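Local coordinates for 2-oxoglutarate-dependent dioxygenase DAO (Oryza sativa subsp. indica, PDB 6KUN), which probably oxidises the auxin indole-3-acetic acid irreversibly to inactive 2-oxoindole-3-acetic acid, as an iron- and 2-oxoglutarate-dependent dioxygenase, at residues Y160-T174 and H228-V240. Residues are numbered along the deposited sequence; the frame is centred on the assembly and turned at random.
With AKG (2-oxoglutaric acid), chain G.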
loop_
_atom_site.group_PDB
_atom_site.type_symbol
_atom_site.label_atom_id
_atom_site.label_comp_id
_atom_site.label_asym_id
_atom_site.label_seq_id
_atom_site.Cartn_x
_atom_site.Cartn_y
_atom_site.Cartn_z
ATOM N N TYR B 160 17.020 -0.099 7.940
ATOM C CA TYR B 160 17.964 -0.188 6.848
ATOM C C TYR B 160 18.475 1.183 6.440
ATOM O O TYR B 160 17.805 2.203 6.628
ATOM C CB TYR B 160 17.296 -0.849 5.649
ATOM C CG TYR B 160 16.880 -2.291 5.846
ATOM C CD1 TYR B 160 17.545 -3.116 6.750
ATOM C CD2 TYR B 160 15.838 -2.829 5.102
ATOM C CE1 TYR B 160 17.190 -4.424 6.903
ATOM C CE2 TYR B 160 15.469 -4.147 5.247
ATOM C CZ TYR B 160 16.148 -4.936 6.150
ATOM O OH TYR B 160 15.784 -6.238 6.286
ATOM N N THR B 161 19.677 1.188 5.863
ATOM C CA THR B 161 20.311 2.374 5.318
ATOM C C THR B 161 21.018 1.970 4.031
ATOM O O THR B 161 21.012 0.789 3.623
ATOM C CB THR B 161 21.314 2.947 6.308
ATOM O OG1 THR B 161 22.430 2.049 6.336
ATOM C CG2 THR B 161 20.696 3.071 7.730
ATOM N N GLN B 162 21.659 2.942 3.385
ATOM C CA GLN B 162 22.402 2.608 2.164
ATOM C C GLN B 162 23.455 1.536 2.443
ATOM O O GLN B 162 23.721 0.679 1.590
ATOM C CB GLN B 162 23.046 3.863 1.570
ATOM C CG GLN B 162 22.054 4.938 1.094
ATOM C CD GLN B 162 21.424 4.639 -0.268
ATOM O OE1 GLN B 162 21.757 3.645 -0.927
ATOM N NE2 GLN B 162 20.502 5.504 -0.694
ATOM N N ASP B 163 24.039 1.546 3.645
ATOM C CA ASP B 163 25.083 0.588 3.988
ATOM C C ASP B 163 24.551 -0.819 4.265
ATOM O O ASP B 163 25.347 -1.766 4.305
ATOM C CB ASP B 163 25.841 1.102 5.211
ATOM C CG ASP B 163 26.533 2.425 4.950
ATOM O OD1 ASP B 163 26.722 2.765 3.755
ATOM O OD2 ASP B 163 26.881 3.123 5.930
ATOM N N SER B 164 23.231 -0.965 4.483
ATOM C CA SER B 164 22.636 -2.262 4.798
ATOM C C SER B 164 22.344 -3.070 3.549
ATOM O O SER B 164 22.201 -4.279 3.639
ATOM C CB SER B 164 21.298 -2.065 5.530
ATOM O OG SER B 164 21.499 -1.444 6.785
ATOM N N VAL B 165 22.208 -2.418 2.393
ATOM C CA VAL B 165 21.727 -3.106 1.213
ATOM C C VAL B 165 22.671 -4.234 0.812
ATOM O O VAL B 165 23.893 -4.042 0.679
ATOM C CB VAL B 165 21.526 -2.119 0.045
ATOM C CG1 VAL B 165 21.196 -2.928 -1.205
ATOM C CG2 VAL B 165 20.432 -1.121 0.357
ATOM N N GLY B 166 22.079 -5.402 0.532
ATOM C CA GLY B 166 22.813 -6.603 0.217
ATOM C C GLY B 166 23.206 -7.443 1.422
ATOM O O GLY B 166 23.889 -8.464 1.255
ATOM N N SER B 167 22.860 -7.038 2.590
ATOM C CA SER B 167 23.171 -7.689 3.856
ATOM C C SER B 167 21.950 -8.458 4.380
ATOM O O SER B 167 20.808 -8.076 4.132
ATOM C CB SER B 167 23.594 -6.627 4.880
ATOM O OG SER B 167 24.015 -7.198 6.105
ATOM N N PRO B 168 22.125 -9.553 5.114
ATOM C CA PRO B 168 20.963 -10.178 5.767
ATOM C C PRO B 168 20.310 -9.256 6.790
ATOM O O PRO B 168 20.977 -8.688 7.661
ATOM C CB PRO B 168 21.561 -11.422 6.441
ATOM C CG PRO B 168 22.737 -11.768 5.602
ATOM C CD PRO B 168 23.290 -10.461 5.059
ATOM N N GLY B 169 18.985 -9.132 6.699
ATOM C CA GLY B 169 18.222 -8.441 7.724
ATOM C C GLY B 169 17.959 -9.304 8.956
ATOM O O GLY B 169 17.952 -8.810 10.088
ATOM N N VAL B 170 17.703 -10.593 8.742
ATOM C CA VAL B 170 17.597 -11.563 9.825
ATOM C C VAL B 170 18.170 -12.872 9.296
ATOM O O VAL B 170 17.918 -13.225 8.134
ATOM C CB VAL B 170 16.147 -11.744 10.369
ATOM C CG1 VAL B 170 15.118 -10.884 9.628
ATOM C CG2 VAL B 170 15.702 -13.224 10.395
ATOM N N GLN B 171 18.952 -13.570 10.141
ATOM C CA GLN B 171 19.655 -14.778 9.757
ATOM C C GLN B 171 18.686 -15.967 9.617
ATOM O O GLN B 171 17.509 -15.886 10.003
ATOM C CB GLN B 171 20.711 -15.176 10.794
ATOM C CG GLN B 171 21.364 -14.063 11.600
ATOM C CD GLN B 171 21.806 -14.551 12.995
ATOM O OE1 GLN B 171 21.550 -15.700 13.374
ATOM N NE2 GLN B 171 22.455 -13.675 13.756
ATOM N N VAL B 172 19.208 -17.108 9.142
ATOM C CA VAL B 172 18.360 -18.248 8.804
ATOM C C VAL B 172 17.897 -18.976 10.068
ATOM O O VAL B 172 18.713 -19.482 10.838
ATOM C CB VAL B 172 19.091 -19.233 7.876
ATOM C CG1 VAL B 172 18.121 -20.381 7.576
ATOM C CG2 VAL B 172 19.565 -18.573 6.609
ATOM N N HIS B 173 16.588 -19.155 10.193
ATOM C CA HIS B 173 16.039 -19.838 11.343
ATOM C C HIS B 173 14.663 -20.363 10.983
ATOM O O HIS B 173 14.089 -20.015 9.946
ATOM C CB HIS B 173 15.921 -18.889 12.527
ATOM C CG HIS B 173 14.935 -17.789 12.284
ATOM N ND1 HIS B 173 15.109 -16.839 11.297
ATOM C CD2 HIS B 173 13.745 -17.512 12.857
ATOM C CE1 HIS B 173 14.087 -16.007 11.297
ATOM N NE2 HIS B 173 13.249 -16.392 12.237
ATOM N N THR B 174 14.127 -21.172 11.882
ATOM C CA THR B 174 12.727 -21.574 11.862
ATOM C C THR B 174 12.075 -20.855 13.036
ATOM O O THR B 174 12.743 -20.509 13.993
ATOM C CB THR B 174 12.532 -23.089 11.997
ATOM O OG1 THR B 174 13.144 -23.548 13.218
ATOM C CG2 THR B 174 13.079 -23.845 10.780
ATOM N N HIS B 228 6.065 -29.191 7.107
ATOM C CA HIS B 228 7.465 -28.812 7.072
ATOM C C HIS B 228 7.692 -27.508 7.833
ATOM O O HIS B 228 7.075 -26.487 7.515
ATOM C CB HIS B 228 7.921 -28.617 5.622
ATOM C CG HIS B 228 9.351 -28.187 5.491
ATOM N ND1 HIS B 228 10.400 -28.965 5.941
ATOM C CD2 HIS B 228 9.908 -27.055 4.991
ATOM C CE1 HIS B 228 11.542 -28.336 5.702
ATOM N NE2 HIS B 228 11.274 -27.184 5.110
ATOM N N ASN B 229 8.621 -27.530 8.789
ATOM C CA ASN B 229 9.019 -26.314 9.489
ATOM C C ASN B 229 10.027 -25.569 8.611
ATOM O O ASN B 229 11.167 -26.008 8.426
ATOM C CB ASN B 229 9.582 -26.620 10.868
ATOM C CG ASN B 229 10.610 -27.706 10.869
ATOM O OD1 ASN B 229 10.553 -28.660 10.067
ATOM N ND2 ASN B 229 11.558 -27.603 11.787
ATOM N N VAL B 230 9.592 -24.439 8.055
ATOM C CA VAL B 230 10.294 -23.827 6.939
ATOM C C VAL B 230 11.438 -22.964 7.453
ATOM O O VAL B 230 11.279 -22.181 8.387
ATOM C CB VAL B 230 9.301 -23.025 6.076
ATOM C CG1 VAL B 230 8.566 -21.902 6.900
ATOM C CG2 VAL B 230 10.014 -22.428 4.891
ATOM N N LYS B 231 12.615 -23.117 6.850
ATOM C CA LYS B 231 13.721 -22.231 7.139
ATOM C C LYS B 231 13.526 -20.952 6.344
ATOM O O LYS B 231 13.161 -21.006 5.159
ATOM C CB LYS B 231 15.063 -22.856 6.816
ATOM C CG LYS B 231 15.397 -24.094 7.640
ATOM C CD LYS B 231 16.814 -24.571 7.292
ATOM C CE LYS B 231 17.250 -25.760 8.156
ATOM N NZ LYS B 231 18.607 -26.240 7.771
ATOM N N HIS B 232 13.752 -19.813 7.019
ATOM C CA HIS B 232 13.565 -18.530 6.380
ATOM C C HIS B 232 14.550 -17.509 6.919
ATOM O O HIS B 232 15.122 -17.652 8.006
ATOM C CB HIS B 232 12.122 -17.991 6.509
ATOM C CG HIS B 232 11.655 -17.796 7.922
ATOM N ND1 HIS B 232 11.233 -18.835 8.718
ATOM C CD2 HIS B 232 11.501 -16.676 8.664
ATOM C CE1 HIS B 232 10.865 -18.370 9.895
ATOM N NE2 HIS B 232 11.013 -17.063 9.888
ATOM N N ARG B 233 14.735 -16.470 6.111
ATOM C CA ARG B 233 15.599 -15.359 6.450
ATOM C C ARG B 233 15.029 -14.110 5.780
ATOM O O ARG B 233 14.041 -14.165 5.042
ATOM C CB ARG B 233 17.036 -15.634 6.005
ATOM C CG ARG B 233 17.200 -15.558 4.505
ATOM C CD ARG B 233 18.519 -16.142 4.025
ATOM N NE ARG B 233 18.625 -16.028 2.568
ATOM C CZ ARG B 233 19.707 -16.355 1.868
ATOM N NH1 ARG B 233 20.777 -16.821 2.494
ATOM N NH2 ARG B 233 19.714 -16.218 0.541
ATOM N N VAL B 234 15.678 -12.984 6.016
ATOM C CA VAL B 234 15.283 -11.721 5.394
ATOM C C VAL B 234 16.535 -10.997 4.918
ATOM O O VAL B 234 17.329 -10.526 5.746
ATOM C CB VAL B 234 14.491 -10.835 6.363
ATOM C CG1 VAL B 234 14.236 -9.478 5.706
ATOM C CG2 VAL B 234 13.187 -11.495 6.725
ATOM N N GLN B 235 16.714 -10.908 3.598
ATOM C CA GLN B 235 17.768 -10.077 3.040
ATOM C C GLN B 235 17.345 -8.615 3.020
ATOM O O GLN B 235 16.188 -8.298 2.731
ATOM C CB GLN B 235 18.090 -10.481 1.601
ATOM C CG GLN B 235 18.979 -11.674 1.446
ATOM C CD GLN B 235 19.303 -11.922 -0.015
ATOM O OE1 GLN B 235 19.091 -11.054 -0.863
ATOM N NE2 GLN B 235 19.811 -13.112 -0.318
ATOM N N CYS B 236 18.294 -7.729 3.284
ATOM C CA CYS B 236 18.070 -6.302 3.079
ATOM C C CYS B 236 18.155 -6.014 1.584
ATOM O O CYS B 236 19.195 -6.234 0.947
ATOM C CB CYS B 236 19.078 -5.440 3.834
ATOM S SG CYS B 236 18.868 -3.650 3.368
ATOM N N VAL B 237 17.051 -5.555 1.020
ATOM C CA VAL B 237 16.956 -5.373 -0.411
ATOM C C VAL B 237 16.800 -3.917 -0.789
ATOM O O VAL B 237 16.788 -3.602 -1.989
ATOM C CB VAL B 237 15.813 -6.218 -1.006
ATOM C CG1 VAL B 237 15.982 -7.698 -0.607
ATOM C CG2 VAL B 237 14.463 -5.692 -0.556
ATOM N N ALA B 238 16.715 -3.015 0.185
ATOM C CA ALA B 238 16.544 -1.601 -0.117
ATOM C C ALA B 238 17.052 -0.781 1.048
ATOM O O ALA B 238 17.194 -1.279 2.171
ATOM C CB ALA B 238 15.078 -1.257 -0.400
ATOM N N ALA B 239 17.313 0.499 0.773
ATOM C CA ALA B 239 17.880 1.402 1.765
ATOM C C ALA B 239 16.818 2.143 2.568
ATOM O O ALA B 239 17.065 3.267 3.017
ATOM C CB ALA B 239 18.816 2.410 1.080
ATOM N N VAL B 240 15.636 1.560 2.733
ATOM C CA VAL B 240 14.584 2.174 3.546
ATOM C C VAL B 240 14.120 1.203 4.629
ATOM O O VAL B 240 14.234 -0.018 4.464
ATOM C CB VAL B 240 13.401 2.615 2.664
ATOM C CG1 VAL B 240 13.893 3.530 1.562
ATOM C CG2 VAL B 240 12.722 1.397 2.045
HETATM C C1 AKG G . 9.934 -14.173 11.252
HETATM O O1 AKG G . 8.802 -13.998 10.753
HETATM O O2 AKG G . 10.110 -14.891 12.260
HETATM C C2 AKG G . 11.088 -13.521 10.638
HETATM O O5 AKG G . 12.017 -14.189 10.215
HETATM C C3 AKG G . 11.123 -12.015 10.530
HETATM C C4 AKG G . 9.748 -11.503 10.120
HETATM C C5 AKG G . 9.790 -10.000 9.986
HETATM O O3 AKG G . 9.643 -9.497 8.850
HETATM O O4 AKG G . 9.970 -9.314 11.016
HETATM O O HOH W 1 14.321 -6.357 3.225
#
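Cys-236 lays its sulfur over one face of the Tyr-160 ring, SG 3.5 Å from the ring centroid and 15° off the normal, a sulfur-aromatic contact; Val-240 O sits at the ring's edge, 3.3 Å from CD2. With SG anti to the backbone N (chi1 173°), the Cys-236 sulfur also meets Ser-164 CB. Replacing Tyr-160 by an alanine is likely to strip that sulfur of its aromatic cover and Val-234 CG1 of the phenol oxygen beside it. The His-173 and His-232 rings are inclined at 53°, His-232 CE1 over a face of His-173 and the two NE2 atoms 3.3 Å apart; both NE2 give weak hydrogen bonds to AKG O2, which lies in plane at each edge. His-173 ND1 donates to Gln-171 O (2.9 Å), limiting that ring's rotation. Paired backbone bonds between His-173 and His-232 bring both rings to one sheet face, while Gly-169 and Val-170 both face Val-234 in a classic beta bulge. The strands are neighbours in the four-stranded sheet of the jelly roll, 168-173 at its margin. The converging NE2 atoms, with Asp-175 nearby, are consistent with the predicted facial triad, where iron would replace these weak bonds beside the 2-oxo acid end.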